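PDB 3MWF: iron-regulated ABC transporter siderophore-binding protein SirA from Staphylococcus aureus subsp. aureus, which binds the siderophore staphyloferrin B and probably hands it, with its iron, to an ABC transporter for uptake into the cell. Local coordinates for residues Val36-Lys41 against Lys131-Leu136; Lys138-Lys143 against Ser279-Ile284; Ala145-Asp150 against Asp286-Leu291. All blocks are in the same frame, centred on the assembly; numbering follows the deposited sequence. Where two conformers were deposited one is given.

Interaction 1 of 3, residues Val36-Lys41 against Lys131-Leu136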
loop_
_atom_site.group_PDB
_atom_site.type_symbol
_atom_site.label_atom_id
_atom_site.label_comp_id
_atom_site.label_asym_id
_atom_site.label_seq_id
_atom_site.Cartn_x
_atom_site.Cartn_y
_atom_site.Cartn_z
ATOM N N VAL A 36 14.624 -1.095 -3.104
ATOM C CA VAL A 36 15.138 -2.465 -3.216
ATOM C C VAL A 36 14.816 -3.098 -4.581
ATOM O O VAL A 36 15.684 -3.719 -5.231
ATOM C CB VAL A 36 14.631 -3.315 -2.021
ATOM C CG1 VAL A 36 14.864 -4.825 -2.242
ATOM C CG2 VAL A 36 15.266 -2.849 -0.698
ATOM N N SER A 37 13.582 -2.906 -5.041
ATOM C CA SER A 37 13.122 -3.437 -6.326
ATOM C C SER A 37 13.916 -2.885 -7.520
ATOM O O SER A 37 14.087 -3.572 -8.557
ATOM C CB SER A 37 11.633 -3.112 -6.487
ATOM O OG SER A 37 10.861 -3.848 -5.541
ATOM N N LEU A 38 14.386 -1.651 -7.370
ATOM C CA LEU A 38 15.180 -0.974 -8.399
ATOM C C LEU A 38 16.689 -1.252 -8.259
ATOM O O LEU A 38 17.497 -0.698 -9.020
ATOM C CB LEU A 38 14.907 0.531 -8.371
ATOM C CG LEU A 38 13.513 0.972 -8.838
ATOM C CD1 LEU A 38 13.302 2.426 -8.528
ATOM C CD2 LEU A 38 13.318 0.730 -10.332
ATOM N N GLY A 39 17.053 -2.088 -7.289
ATOM C CA GLY A 39 18.449 -2.517 -7.074
ATOM C C GLY A 39 19.286 -1.549 -6.254
ATOM O O GLY A 39 20.527 -1.602 -6.300
ATOM N N VAL A 40 18.622 -0.658 -5.519
ATOM C CA VAL A 40 19.292 0.328 -4.679
ATOM C C VAL A 40 18.950 0.125 -3.202
ATOM O O VAL A 40 17.842 0.473 -2.774
ATOM C CB VAL A 40 18.910 1.780 -5.102
ATOM C CG1 VAL A 40 19.675 2.811 -4.280
ATOM C CG2 VAL A 40 19.150 2.009 -6.580
ATOM N N LYS A 41 19.883 -0.424 -2.421
ATOM C CA LYS A 41 19.670 -0.599 -0.979
ATOM C C LYS A 41 19.777 0.745 -0.249
ATOM O O LYS A 41 20.844 1.360 -0.250
ATOM C CB LYS A 41 20.678 -1.594 -0.377
ATOM C CG LYS A 41 20.680 -2.991 -1.009
ATOM C CD LYS A 41 21.806 -3.139 -2.038
ATOM C CE LYS A 41 22.027 -4.594 -2.439
ATOM N NZ LYS A 41 22.369 -5.441 -1.249
ATOM N N LYS A 131 14.752 2.874 -16.937
ATOM C CA LYS A 131 14.531 1.638 -17.680
ATOM C C LYS A 131 14.130 0.508 -16.721
ATOM O O LYS A 131 13.228 -0.272 -17.022
ATOM C CB LYS A 131 15.785 1.270 -18.503
ATOM C CG LYS A 131 15.793 -0.119 -19.156
ATOM C CD LYS A 131 14.780 -0.260 -20.286
ATOM C CE LYS A 131 15.298 -1.187 -21.399
ATOM N NZ LYS A 131 15.937 -2.431 -20.879
ATOM N N GLU A 132 14.790 0.428 -15.571
ATOM C CA GLU A 132 14.441 -0.577 -14.555
ATOM C C GLU A 132 12.992 -0.389 -14.077
ATOM O O GLU A 132 12.241 -1.350 -13.973
ATOM C CB GLU A 132 15.397 -0.505 -13.361
ATOM C CG GLU A 132 16.834 -0.993 -13.661
ATOM C CD GLU A 132 17.712 0.032 -14.380
ATOM O OE1 GLU A 132 17.264 1.153 -14.724
ATOM O OE2 GLU A 132 18.892 -0.296 -14.630
ATOM N N ALA A 133 12.619 0.865 -13.827
ATOM C CA ALA A 133 11.260 1.204 -13.368
ATOM C C ALA A 133 10.205 0.820 -14.401
ATOM O O ALA A 133 9.159 0.225 -14.076
ATOM C CB ALA A 133 11.164 2.691 -13.033
ATOM N N GLU A 134 10.503 1.127 -15.659
ATOM C CA GLU A 134 9.619 0.757 -16.752
ATOM C C GLU A 134 9.414 -0.757 -16.828
ATOM O O GLU A 134 8.283 -1.207 -16.991
ATOM C CB GLU A 134 10.151 1.299 -18.079
ATOM C CG GLU A 134 9.054 1.750 -19.022
ATOM C CD GLU A 134 9.566 2.124 -20.399
ATOM O OE1 GLU A 134 8.997 1.603 -21.383
ATOM O OE2 GLU A 134 10.522 2.936 -20.504
ATOM N N ASP A 135 10.500 -1.529 -16.689
ATOM C CA ASP A 135 10.447 -2.998 -16.738
ATOM C C ASP A 135 9.625 -3.558 -15.555
ATOM O O ASP A 135 8.830 -4.478 -15.723
ATOM C CB ASP A 135 11.858 -3.628 -16.749
ATOM C CG ASP A 135 12.710 -3.241 -17.984
ATOM O OD1 ASP A 135 12.158 -2.927 -19.069
ATOM O OD2 ASP A 135 13.965 -3.262 -17.860
ATOM N N LEU A 136 9.820 -2.995 -14.360
ATOM C CA LEU A 136 9.004 -3.383 -13.210
ATOM C C LEU A 136 7.496 -3.185 -13.489
ATOM O O LEU A 136 6.693 -4.088 -13.288
ATOM C CB LEU A 136 9.439 -2.604 -11.963
ATOM C CG LEU A 136 10.773 -2.942 -11.275
ATOM C CD1 LEU A 136 10.874 -2.151 -9.988
ATOM C CD2 LEU A 136 10.949 -4.446 -10.987
#

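Interaction 2 of 3, residues Lys138-Lys143 against Ser279-Ile284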
loop_
_atom_site.group_PDB
_atom_site.type_symbol
_atom_site.label_atom_id
_atom_site.label_comp_id
_atom_site.label_asym_id
_atom_site.label_seq_id
_atom_site.Cartn_x
_atom_site.Cartn_y
_atom_site.Cartn_z
ATOM N N LYS A 138 5.961 -2.755 -16.405
ATOM C CA LYS A 138 5.525 -3.684 -17.463
ATOM C C LYS A 138 5.198 -5.072 -16.887
ATOM O O LYS A 138 4.172 -5.648 -17.229
ATOM C CB LYS A 138 6.584 -3.779 -18.583
ATOM C CG LYS A 138 6.245 -4.729 -19.736
ATOM C CD LYS A 138 5.311 -4.097 -20.775
ATOM C CE LYS A 138 6.047 -3.371 -21.895
ATOM N NZ LYS A 138 6.520 -1.991 -21.500
ATOM N N LYS A 139 6.063 -5.591 -16.015
ATOM C CA LYS A 139 5.830 -6.862 -15.344
ATOM C C LYS A 139 4.517 -6.866 -14.532
ATOM O O LYS A 139 3.783 -7.862 -14.522
ATOM C CB LYS A 139 7.025 -7.202 -14.435
ATOM C CG LYS A 139 6.961 -8.576 -13.824
ATOM C CD LYS A 139 8.369 -9.195 -13.612
ATOM C CE LYS A 139 8.693 -9.374 -12.124
ATOM N NZ LYS A 139 9.039 -8.086 -11.421
ATOM N N TYR A 140 4.241 -5.762 -13.834
ATOM C CA TYR A 140 2.997 -5.663 -13.098
ATOM C C TYR A 140 1.788 -5.645 -14.047
ATOM O O TYR A 140 0.812 -6.365 -13.833
ATOM C CB TYR A 140 2.992 -4.435 -12.160
ATOM C CG TYR A 140 1.635 -4.165 -11.523
ATOM C CD1 TYR A 140 1.213 -4.863 -10.389
ATOM C CD2 TYR A 140 0.794 -3.186 -12.047
ATOM C CE1 TYR A 140 -0.050 -4.623 -9.827
ATOM C CE2 TYR A 140 -0.440 -2.937 -11.490
ATOM C CZ TYR A 140 -0.846 -3.634 -10.381
ATOM O OH TYR A 140 -2.074 -3.351 -9.846
ATOM N N ASP A 141 1.872 -4.827 -15.084
ATOM C CA ASP A 141 0.795 -4.708 -16.073
ATOM C C ASP A 141 0.490 -6.048 -16.731
ATOM O O ASP A 141 -0.685 -6.412 -16.905
ATOM C CB ASP A 141 1.161 -3.680 -17.135
ATOM C CG ASP A 141 1.045 -2.256 -16.645
ATOM O OD1 ASP A 141 0.457 -1.997 -15.552
ATOM O OD2 ASP A 141 1.541 -1.371 -17.375
ATOM N N ASP A 142 1.548 -6.801 -17.055
ATOM C CA ASP A 142 1.383 -8.150 -17.589
ATOM C C ASP A 142 0.635 -9.068 -16.641
ATOM O O ASP A 142 -0.255 -9.799 -17.054
ATOM C CB ASP A 142 2.732 -8.761 -17.983
ATOM C CG ASP A 142 3.319 -8.118 -19.224
ATOM O OD1 ASP A 142 2.589 -7.436 -19.982
ATOM O OD2 ASP A 142 4.533 -8.286 -19.446
ATOM N N LYS A 143 0.988 -9.000 -15.354
ATOM C CA LYS A 143 0.370 -9.835 -14.353
ATOM C C LYS A 143 -1.100 -9.463 -14.177
ATOM O O LYS A 143 -1.955 -10.342 -14.002
ATOM C CB LYS A 143 1.125 -9.740 -13.025
ATOM C CG LYS A 143 0.828 -10.891 -12.131
ATOM C CD LYS A 143 1.825 -11.008 -10.973
ATOM C CE LYS A 143 1.371 -12.054 -9.975
ATOM N NZ LYS A 143 1.668 -13.427 -10.453
ATOM N N SER A 279 4.939 -6.285 -2.985
ATOM C CA SER A 279 3.663 -6.771 -2.458
ATOM C C SER A 279 2.563 -6.792 -3.491
ATOM O O SER A 279 1.609 -7.549 -3.348
ATOM C CB SER A 279 3.156 -5.911 -1.300
ATOM O OG SER A 279 3.968 -6.065 -0.170
ATOM N N SER A 280 2.665 -5.925 -4.495
ATOM C CA SER A 280 1.604 -5.865 -5.537
ATOM C C SER A 280 1.514 -7.219 -6.246
ATOM O O SER A 280 0.415 -7.786 -6.395
ATOM C CB SER A 280 1.798 -4.692 -6.531
ATOM O OG SER A 280 2.848 -4.895 -7.469
ATOM N N LEU A 281 2.681 -7.762 -6.607
ATOM C CA LEU A 281 2.735 -9.061 -7.268
ATOM C C LEU A 281 2.262 -10.157 -6.321
ATOM O O LEU A 281 1.497 -11.058 -6.711
ATOM C CB LEU A 281 4.170 -9.327 -7.765
ATOM C CG LEU A 281 4.754 -8.226 -8.663
ATOM C CD1 LEU A 281 6.181 -8.613 -9.088
ATOM C CD2 LEU A 281 3.892 -7.981 -9.914
ATOM N N LYS A 282 2.689 -10.078 -5.059
ATOM C CA LYS A 282 2.217 -11.007 -4.048
ATOM C C LYS A 282 0.706 -10.967 -3.782
ATOM O O LYS A 282 0.087 -11.996 -3.554
ATOM C CB LYS A 282 3.000 -10.811 -2.757
ATOM C CG LYS A 282 2.757 -11.867 -1.724
ATOM C CD LYS A 282 3.654 -13.065 -2.009
ATOM C CE LYS A 282 3.722 -13.965 -0.803
ATOM N NZ LYS A 282 2.465 -14.757 -0.706
ATOM N N LEU A 283 0.128 -9.772 -3.770
ATOM C CA LEU A 283 -1.312 -9.632 -3.569
ATOM C C LEU A 283 -2.081 -10.350 -4.695
ATOM O O LEU A 283 -3.001 -11.137 -4.424
ATOM C CB LEU A 283 -1.690 -8.141 -3.438
ATOM C CG LEU A 283 -3.103 -7.803 -2.944
ATOM C CD1 LEU A 283 -3.174 -6.346 -2.461
ATOM C CD2 LEU A 283 -4.157 -8.042 -4.039
ATOM N N ILE A 284 -1.641 -10.155 -5.927
ATOM C CA ILE A 284 -2.266 -10.825 -7.089
ATOM C C ILE A 284 -2.163 -12.360 -6.946
ATOM O O ILE A 284 -3.140 -13.096 -7.165
ATOM C CB ILE A 284 -1.667 -10.325 -8.431
ATOM C CG1 ILE A 284 -1.956 -8.811 -8.629
ATOM C CG2 ILE A 284 -2.310 -11.094 -9.593
ATOM C CD1 ILE A 284 -1.199 -8.089 -9.783
#

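Interaction 3 of 3, residues Ala145-Asp150 against Asp286-Leu291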
loop_
_atom_site.group_PDB
_atom_site.type_symbol
_atom_site.label_atom_id
_atom_site.label_comp_id
_atom_site.label_asym_id
_atom_site.label_seq_id
_atom_site.Cartn_x
_atom_site.Cartn_y
_atom_site.Cartn_z
ATOM N N ALA A 145 -3.022 -7.982 -16.557
ATOM C CA ALA A 145 -3.709 -8.462 -17.784
ATOM C C ALA A 145 -4.031 -9.956 -17.714
ATOM O O ALA A 145 -5.156 -10.372 -18.038
ATOM C CB ALA A 145 -2.884 -8.124 -19.050
ATOM N N ALA A 146 -3.061 -10.763 -17.288
ATOM C CA ALA A 146 -3.274 -12.202 -17.108
ATOM C C ALA A 146 -4.326 -12.508 -16.058
ATOM O O ALA A 146 -5.125 -13.422 -16.221
ATOM C CB ALA A 146 -1.951 -12.906 -16.739
ATOM N N PHE A 147 -4.331 -11.742 -14.959
ATOM C CA PHE A 147 -5.339 -11.972 -13.949
ATOM C C PHE A 147 -6.758 -11.723 -14.484
ATOM O O PHE A 147 -7.686 -12.493 -14.195
ATOM C CB PHE A 147 -5.120 -11.104 -12.699
ATOM C CG PHE A 147 -6.171 -11.350 -11.636
ATOM C CD1 PHE A 147 -5.999 -12.360 -10.688
ATOM C CD2 PHE A 147 -7.369 -10.610 -11.627
ATOM C CE1 PHE A 147 -6.968 -12.619 -9.733
ATOM C CE2 PHE A 147 -8.357 -10.876 -10.668
ATOM C CZ PHE A 147 -8.161 -11.870 -9.725
ATOM N N GLN A 148 -6.916 -10.634 -15.220
ATOM C CA GLN A 148 -8.220 -10.285 -15.812
ATOM C C GLN A 148 -8.712 -11.409 -16.738
ATOM O O GLN A 148 -9.877 -11.810 -16.654
ATOM C CB GLN A 148 -8.124 -8.969 -16.564
ATOM C CG GLN A 148 -7.982 -7.785 -15.586
ATOM C CD GLN A 148 -8.244 -6.460 -16.219
ATOM O OE1 GLN A 148 -7.632 -5.450 -15.855
ATOM N NE2 GLN A 148 -9.166 -6.435 -17.172
ATOM N N LYS A 149 -7.804 -11.945 -17.547
ATOM C CA LYS A 149 -8.136 -13.092 -18.417
ATOM C C LYS A 149 -8.591 -14.324 -17.630
ATOM O O LYS A 149 -9.624 -14.914 -17.942
ATOM C CB LYS A 149 -6.964 -13.445 -19.349
ATOM C CG LYS A 149 -6.601 -12.373 -20.362
ATOM C CD LYS A 149 -5.624 -12.946 -21.425
ATOM C CE LYS A 149 -4.635 -11.908 -21.972
ATOM N NZ LYS A 149 -5.220 -10.555 -22.152
ATOM N N ASP A 150 -7.839 -14.697 -16.595
ATOM C CA ASP A 150 -8.148 -15.855 -15.775
ATOM C C ASP A 150 -9.425 -15.661 -14.952
ATOM O O ASP A 150 -10.181 -16.613 -14.721
ATOM C CB ASP A 150 -6.964 -16.180 -14.852
ATOM C CG ASP A 150 -5.685 -16.522 -15.622
ATOM O OD1 ASP A 150 -5.789 -16.981 -16.787
ATOM O OD2 ASP A 150 -4.574 -16.341 -15.073
ATOM N N ASP A 286 -1.968 -13.959 -4.108
ATOM C CA ASP A 286 -2.919 -14.255 -3.041
ATOM C C ASP A 286 -4.333 -14.433 -3.578
ATOM O O ASP A 286 -5.049 -15.341 -3.160
ATOM C CB ASP A 286 -2.921 -13.140 -1.995
ATOM C CG ASP A 286 -1.846 -13.316 -0.950
ATOM O OD1 ASP A 286 -1.103 -14.314 -1.024
ATOM O OD2 ASP A 286 -1.750 -12.445 -0.049
ATOM N N LEU A 287 -4.726 -13.551 -4.494
ATOM C CA LEU A 287 -6.043 -13.603 -5.112
ATOM C C LEU A 287 -6.289 -14.895 -5.900
ATOM O O LEU A 287 -7.351 -15.491 -5.766
ATOM C CB LEU A 287 -6.252 -12.392 -6.011
ATOM C CG LEU A 287 -6.453 -11.068 -5.275
ATOM C CD1 LEU A 287 -6.424 -9.965 -6.315
ATOM C CD2 LEU A 287 -7.767 -11.066 -4.477
ATOM N N TYR A 288 -5.309 -15.341 -6.679
ATOM C CA TYR A 288 -5.448 -16.649 -7.353
ATOM C C TYR A 288 -5.764 -17.745 -6.343
ATOM O O TYR A 288 -6.651 -18.577 -6.563
ATOM C CB TYR A 288 -4.185 -16.997 -8.122
ATOM C CG TYR A 288 -4.091 -16.389 -9.494
ATOM C CD1 TYR A 288 -4.795 -16.932 -10.573
ATOM C CD2 TYR A 288 -3.271 -15.300 -9.729
ATOM C CE1 TYR A 288 -4.681 -16.387 -11.838
ATOM C CE2 TYR A 288 -3.139 -14.747 -10.980
ATOM C CZ TYR A 288 -3.860 -15.288 -12.044
ATOM O OH TYR A 288 -3.715 -14.720 -13.281
ATOM N N GLU A 289 -5.064 -17.729 -5.210
ATOM C CA GLU A 289 -5.270 -18.727 -4.160
ATOM C C GLU A 289 -6.601 -18.579 -3.411
ATOM O O GLU A 289 -7.349 -19.551 -3.290
ATOM C CB GLU A 289 -4.090 -18.686 -3.178
ATOM C CG GLU A 289 -4.081 -19.770 -2.152
ATOM C CD GLU A 289 -3.103 -19.450 -1.049
ATOM O OE1 GLU A 289 -1.902 -19.378 -1.369
ATOM O OE2 GLU A 289 -3.539 -19.235 0.106
ATOM N N LYS A 290 -6.898 -17.376 -2.919
ATOM C CA LYS A 290 -8.079 -17.160 -2.096
ATOM C C LYS A 290 -9.359 -17.294 -2.920
ATOM O O LYS A 290 -10.392 -17.680 -2.374
ATOM C CB LYS A 290 -8.057 -15.795 -1.373
ATOM C CG LYS A 290 -6.887 -15.589 -0.363
ATOM C CD LYS A 290 -6.850 -16.598 0.774
ATOM C CE LYS A 290 -5.680 -16.285 1.762
ATOM N NZ LYS A 290 -4.335 -16.656 1.239
ATOM N N LEU A 291 -9.272 -16.987 -4.212
ATOM C CA LEU A 291 -10.443 -17.063 -5.104
ATOM C C LEU A 291 -10.532 -18.383 -5.883
ATOM O O LEU A 291 -11.487 -18.595 -6.635
ATOM C CB LEU A 291 -10.479 -15.865 -6.061
ATOM C CG LEU A 291 -10.670 -14.512 -5.352
ATOM C CD1 LEU A 291 -10.776 -13.427 -6.371
ATOM C CD2 LEU A 291 -11.933 -14.576 -4.532
#

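Interaction 1 of 3, residues Val36-Lys41 against Lys131-Leu136
The end of helix 29-37 comes up against the early turns of helix 130-155, the backbones nearest at Leu-38 and Glu-132, whose CA atoms lie 6.2 Å apart. Leu-38 carries most of the contact through one methyl. Its CG stands anti to the carbonyl carbon (chi1 -69°), and Leu-38 CD2 beyond it reaches the backbone of the other helix, 3.6 Å from Ala-133 N. The small CB of Ala-133 lets the methyl come that close to the main chain, while CB of Glu-132 touches Leu-38 CD2 at 3.9 Å and the carboxylate turns away where the chain bends at chi2, as suits a charged group at a partly exposed site. Leu-38 follows directly on the last helical turn, which closes in a Schellman motif: Gly-39 has positive phi (84°), a conformation glycine adopts easily, and its N bonds back to Val-36 O at 3.0 Å. In the two-lobed fold of this binding-protein family, the contact sets the long helix 130-155 against the N-terminal lobe, and Met-123 and Leu-127 of helix 116-127 also pack on Leu-38. CD1 of Leu-136 meets CD2 of Leu-38 at 3.8 Å and CB of Ser-37 at 3.7 Å. Serine suits this place near a helix end, because its hydroxyl bonds back to Asp-33 O and its CB can be used as an apolar surface.

Interaction 2 of 3, residues Lys138-Lys143 against Ser279-Ile284
The ring of Tyr-140 has Leu-281 CD2 at its edge, near the ring plane and 4.1 Å from Tyr-140 CD1, while Ser-280 and Ile-284 approach it obliquely. Ser-280 OG comes within 3.3 Å of Tyr-140 CD1, a contact without a hydrogen bond, as the hydroxyl is bonded to Tyr-277 O of its own helix; a small side chain suits a site so close to the ring. CD1 of Ile-284 touches Tyr-140 CE1 at 3.7 Å, the two side chains crossing at about a right angle. Lys-143 reaches across one turn further on, its CG anti to the backbone N (chi1 -161°) and its chain extended as far as CE. Lys-143 CD packs 3.8 Å from Leu-281 CD2. The side chains of Lys-143 and Ile-284 slide past each other in opposite directions, and Lys-143 CE lies 3.4 Å from Leu-281 O. Lysine fits here because its methylenes cover apolar groups while NZ forms a salt bridge with Asp-285. The other methyl of Leu-281, CD1, receives the end of Lys-139, whose NZ bonds to Tyr-277 OH. The near-parallel segments, axes 10.5 Å apart at 12°, pack the lobe-spanning helix of this binding-protein family on the C-terminal helix 277-290. Phe-116 of helix 116-127 meets the Tyr-140 ring edge-to-face, Tyr-140 OH is hydrogen-bonded to Asp-187 of helix 179-187, and Tyr-180 of that helix packs on Ser-280.

Interaction 3 of 3, residues Ala145-Asp150 against Asp286-Leu291
Phe-147 and Tyr-288 meet in a T-shaped stack, the edge of the phenylalanine turned to the face of the tyrosine, with centroids 5.3 Å apart and planes at 78°. They join the long helix 130-155, which spans the two lobes in this family of binding proteins, to the C-terminal helix 277-290; the two segments run side by side at 16° with their axes 11.7 Å apart. The tight part is here. CD1 of Phe-147 sits over the tyrosine face, displaced toward the rim and 3.7 Å from Tyr-288 CE2. CE1 of Phe-147 reaches CB of Leu-287, 3.8 Å away, the two side chains crossing at about a right angle. Both are buried: Leu-188 packs on each of them, and Phe-224 of strand 222-227 on Leu-287, so purely apolar side chains suit this side. Tyrosine suits the place of Tyr-288 because it supplies both a flat face for Phe-147 and a hydroxyl for the polar edge of the contact.

The packing thins at Ala-146, beside that hydroxyl, toward the exposed faces of the two helices. Ala-146 barely touches, its CB 4.3 Å from Tyr-288 OH, and alanine adds little bulk there. The outer sides, with Lys-149 and Glu-289, are exposed to solvent, and Glu-289 and Lys-290 form a salt bridge within their own helix. Asp-150, by contrast, belongs to the buried, tight region, and its carboxylate is given partners: OD1 has a weak hydrogen bond from Gln-296, and the other oxygen takes the tyrosine hydroxyl. That bond, from Tyr-288 OH to Asp-150 OD2, is 2.6 Å long and meets the oxygen on its anti side, 20° out of the carboxylate plane.

Overall arrangement
From the N terminus, helix 29-37 ends in the first segment of interaction 1, and the chain then runs through 89 residues before helix 130-155 closes that loop. The same helix continues into the first segments of interactions 2 and 3, whose partners, both on helix 277-290, each close a long excursion of 135 residues that holds much of the C-terminal lobe. Interaction 1 is complete before these two open; interactions 2 and 3 cross, since their segments alternate along the chain. Their centres are about 10 Å apart and they touch through Ile-284 and Phe-147, whereas interactions 1 and 3 lie about 24 Å apart between centres. Helix 130-155 thus ties the N-terminal lobe to the C-terminal helix.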